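Local coordinates for putative regulatory protein SCO4313 (Streptomyces coelicolor, PDB 2OI8), which probably binds DNA as a TetR-family transcriptional regulator, with a helix-turn-helix near its N-terminus and a C-terminal domain of the kind through which such proteins usually dimerise, at the interface of chains A and B. Residues are numbered along the deposited sequence; one frame, centred on the assembly and turned at random. Chains: chain A/B, Putative regulatory protein SCO4313.

Contact 1: the interface of chains A and B. Residues chain A 111, 180-181, 184; chain B 186, 189, 194-195.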
# COMPACT_ATOMS: atom_id res chain seq x y z
N PHE A 111 1.47 -4.77 -4.42
CA PHE A 111 0.53 -4.13 -3.49
C PHE A 111 0.67 -2.63 -3.36
O PHE A 111 -0.11 -2.00 -2.66
CB PHE A 111 0.58 -4.82 -2.13
CG PHE A 111 0.17 -6.28 -2.17
CD1 PHE A 111 -1.18 -6.64 -2.25
CD2 PHE A 111 1.13 -7.30 -2.16
CE1 PHE A 111 -1.58 -8.01 -2.29
CE2 PHE A 111 0.74 -8.66 -2.21
CZ PHE A 111 -0.62 -9.02 -2.28
N TRP A 180 -6.85 -11.13 4.47
CA TRP A 180 -6.09 -10.49 3.42
C TRP A 180 -5.92 -8.99 3.69
O TRP A 180 -4.80 -8.46 3.70
CB TRP A 180 -6.82 -10.72 2.10
CG TRP A 180 -6.01 -10.55 0.87
CD1 TRP A 180 -6.29 -9.74 -0.19
CD2 TRP A 180 -4.79 -11.22 0.55
NE1 TRP A 180 -5.32 -9.86 -1.14
CE2 TRP A 180 -4.39 -10.76 -0.72
CE3 TRP A 180 -4.01 -12.17 1.22
CZ2 TRP A 180 -3.22 -11.23 -1.36
CZ3 TRP A 180 -2.83 -12.64 0.58
CH2 TRP A 180 -2.46 -12.16 -0.69
N SER A 181 -7.02 -8.29 3.93
CA SER A 181 -6.97 -6.85 3.97
C SER A 181 -6.40 -6.38 5.28
O SER A 181 -5.57 -5.50 5.29
CB SER A 181 -8.34 -6.25 3.74
OG SER A 181 -9.16 -6.63 4.82
N HIS A 184 -2.44 -7.01 5.27
CA HIS A 184 -1.82 -6.11 4.30
C HIS A 184 -1.83 -4.68 4.80
O HIS A 184 -0.88 -3.94 4.53
CB HIS A 184 -2.48 -6.23 2.94
CG HIS A 184 -2.04 -7.45 2.19
ND1 HIS A 184 -0.78 -7.55 1.62
CD2 HIS A 184 -2.66 -8.63 1.95
CE1 HIS A 184 -0.66 -8.74 1.06
NE2 HIS A 184 -1.79 -9.41 1.23
N VAL B 186 -7.95 -2.24 3.16
CA VAL B 186 -8.89 -2.27 2.05
C VAL B 186 -8.73 -1.11 1.05
O VAL B 186 -8.77 -1.34 -0.14
CB VAL B 186 -10.35 -2.56 2.47
CG1 VAL B 186 -10.48 -2.67 3.96
CG2 VAL B 186 -11.34 -1.57 1.85
N LEU B 189 -5.56 -1.88 -1.05
CA LEU B 189 -5.81 -3.05 -1.89
C LEU B 189 -6.72 -2.72 -3.02
O LEU B 189 -6.47 -3.17 -4.12
CB LEU B 189 -6.37 -4.25 -1.11
CG LEU B 189 -5.37 -5.01 -0.24
CD1 LEU B 189 -6.12 -6.12 0.46
CD2 LEU B 189 -4.22 -5.59 -1.08
N GLN B 194 -6.23 -4.65 -6.66
CA GLN B 194 -6.24 -6.07 -6.23
C GLN B 194 -7.60 -6.76 -6.14
O GLN B 194 -7.65 -7.97 -5.92
CB GLN B 194 -5.47 -6.26 -4.92
CG GLN B 194 -4.05 -5.79 -5.00
CD GLN B 194 -3.26 -6.57 -6.05
OE1 GLN B 194 -3.17 -7.80 -5.97
NE2 GLN B 194 -2.66 -5.85 -7.01
N PHE B 195 -8.68 -6.00 -6.30
CA PHE B 195 -10.04 -6.56 -6.28
C PHE B 195 -10.68 -6.45 -7.67
O PHE B 195 -11.85 -6.76 -7.86
CB PHE B 195 -10.91 -5.84 -5.24
CG PHE B 195 -10.39 -5.93 -3.80
CD1 PHE B 195 -9.95 -7.14 -3.26
CD2 PHE B 195 -10.39 -4.80 -2.99
CE1 PHE B 195 -9.49 -7.23 -1.93
CE2 PHE B 195 -9.94 -4.87 -1.65
CZ PHE B 195 -9.49 -6.10 -1.13
O HOH W 1 -4.64 -9.61 -3.98
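The indole nitrogen NE1 of A:Trp180 reaches B:Gln194 through an ordered water, water 1, whose oxygen lies 2.9 Å from NE1 in the plane of the ring. The bond is moderately bent, 140° at the hydrogen, and the same water is 3.1 Å from the side-chain amide oxygen OE1 of B:Gln194. Tryptophan suits this place because its ring offers a broad apolar surface and still carries an N-H on its rim, which the water satisfies in the interface.

Beside this bridge the packing is apolar and is led by B:Leu189 of helix 170-191, whose two methyls part to serve different neighbours. CD2 lies against the CD1-CE1 bond of the A:Phe111 ring, 3.4 Å from CD1, the two side chains running side by side in the same direction. CD1 meets the other helix 170-191 instead, 3.7 Å from CD1 of A:Trp180, whose side chain it meets at about a right angle, and equally near CA of A:Ser181. With CG set beside its own backbone N (chi1 -75°) and the chain extended beyond (chi2 178°), the leucine carries this fork well into chain A. A small serine suits the spot beneath it, since a methyl can approach the helix backbone there, and B:Val186 borders the same serine more loosely.

A:His184, a second-shell residue, caps both aromatic rings of chain A where they meet, its CE1 over one face of A:Phe111, toward the rim, and its NE2 over a face of A:Trp180, which should steady both rings where the leucine meets them. B:Phe195 borders the indole at the margin. On the side of the A:Phe111 ring plane away from A:His184, B:Gln194 crosses the phenylalanine at about a right angle, CG lying 4.1 Å from ring atom CD1.

Contact 2: the interface of chains A and B. Residues chain A 72, 110-112; chain B 188-189, 192, 194.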
# COMPACT_ATOMS: atom_id res chain seq x y z
N TYR A 72 3.79 -12.83 -7.70
CA TYR A 72 2.63 -13.62 -7.28
C TYR A 72 3.00 -15.06 -6.99
O TYR A 72 2.51 -15.65 -6.02
CB TYR A 72 1.52 -13.59 -8.33
CG TYR A 72 0.69 -12.34 -8.28
CD1 TYR A 72 -0.02 -11.99 -7.13
CD2 TYR A 72 0.60 -11.49 -9.39
CE1 TYR A 72 -0.78 -10.84 -7.07
CE2 TYR A 72 -0.18 -10.33 -9.34
CZ TYR A 72 -0.87 -10.01 -8.17
OH TYR A 72 -1.64 -8.87 -8.09
N ILE A 110 3.39 -5.62 -6.46
CA ILE A 110 2.00 -6.09 -6.42
C ILE A 110 1.09 -5.11 -5.65
O ILE A 110 0.05 -4.69 -6.15
CB ILE A 110 1.85 -7.49 -5.70
CG1 ILE A 110 2.69 -8.57 -6.37
CG2 ILE A 110 0.35 -7.90 -5.58
CD1 ILE A 110 2.63 -8.38 -7.87
N PHE A 111 1.47 -4.77 -4.42
CA PHE A 111 0.53 -4.13 -3.49
C PHE A 111 0.67 -2.63 -3.36
O PHE A 111 -0.11 -2.00 -2.66
CB PHE A 111 0.58 -4.82 -2.13
CG PHE A 111 0.17 -6.28 -2.17
CD1 PHE A 111 -1.18 -6.64 -2.25
CD2 PHE A 111 1.13 -7.30 -2.16
CE1 PHE A 111 -1.58 -8.01 -2.29
CE2 PHE A 111 0.74 -8.66 -2.21
CZ PHE A 111 -0.62 -9.02 -2.28
N GLY A 112 1.64 -2.05 -4.05
CA GLY A 112 1.97 -0.66 -3.89
C GLY A 112 1.48 0.17 -5.05
O GLY A 112 0.45 -0.12 -5.67
N SER B 188 -5.96 0.55 0.17
CA SER B 188 -4.83 0.42 -0.73
C SER B 188 -4.91 -0.84 -1.56
O SER B 188 -4.43 -0.88 -2.69
CB SER B 188 -3.53 0.54 0.02
OG SER B 188 -3.58 -0.29 1.14
N LEU B 189 -5.56 -1.88 -1.05
CA LEU B 189 -5.81 -3.05 -1.89
C LEU B 189 -6.72 -2.72 -3.02
O LEU B 189 -6.47 -3.17 -4.12
CB LEU B 189 -6.37 -4.25 -1.11
CG LEU B 189 -5.37 -5.01 -0.24
CD1 LEU B 189 -6.12 -6.12 0.46
CD2 LEU B 189 -4.22 -5.59 -1.08
N ALA B 192 -4.72 -0.29 -5.29
CA ALA B 192 -3.62 -1.01 -5.91
C ALA B 192 -4.11 -1.98 -6.98
O ALA B 192 -3.31 -2.69 -7.56
CB ALA B 192 -2.81 -1.78 -4.83
N GLN B 194 -6.23 -4.65 -6.66
CA GLN B 194 -6.24 -6.07 -6.23
C GLN B 194 -7.60 -6.76 -6.14
O GLN B 194 -7.65 -7.97 -5.92
CB GLN B 194 -5.47 -6.26 -4.92
CG GLN B 194 -4.05 -5.79 -5.00
CD GLN B 194 -3.26 -6.57 -6.05
OE1 GLN B 194 -3.17 -7.80 -5.97
NE2 GLN B 194 -2.66 -5.85 -7.01
O HOH W 2 -0.29 -2.16 -7.57
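A:Tyr72, on the long helix 60-84, gives its phenol hydrogen to the side-chain amide of B:Gln194, with OH 2.8 Å from OE1. The donor sits in the carbonyl plane on a lone pair, at 112° to the C=O bond, and the two side chains arrive from opposite directions with ring and amide nearly coplanar. Glutamine suits this place because one flat group both accepts from the tyrosine and donates within its own chain: NE2 bonds to the backbone O of B:Ala192 at 3.3 Å, almost straight (165° at the hydrogen), though the donor stands above the carbonyl plane of that acceptor. The two bonds fix the amide's rotation, and a bend at chi2 (-62°) turns it toward chain A.

Packing is tight around A:Ile110, whose branched side chain covers several groups at once. Within chain A, CG2 sits over the centre of the A:Phe111 ring, 3.4 Å above its plane, and the other branch ends in CD1, over one face of A:Tyr72 toward the rim. Across the interface, CG2 is 3.5 Å from OE1 of B:Gln194.

The other side, where helix 104-111 ends, is looser and hydrated. The side chain of B:Ala192 is a mere methyl, CB lying 3.5 Å from the backbone O of A:Phe111; its small size should let the chains approach. B:Ser188 stays farther back. Water 2 lies beside B:Ala192, in contact with three backbone carbonyls that can only accept, so its two hydrogens must be shared among them, or one contact is weaker. Its oxygen is 2.9 Å from A:Ile110 O and 3.1 Å from B:Ala192 O, with A:Gly112 O as the third partner.

Contact 1 and contact 2 are neighbouring parts of one two-fold symmetric interface, with the centres of their C-alpha atoms about 6 Å apart, and they share A:Phe111, B:Leu189 and B:Gln194. Contact 1 joins the 170-191 helices of both chains beside the end of helix 104-111 of chain A; contact 2 carries the seam along that end to helix 60-84. B:Gln194 turns its amide oxygen to both. Each patch recurs with the chains exchanged. Since TetR-family regulators generally act as dimers, this pairing is plausibly the biological one, and it would help set the spacing of the two DNA-binding domains.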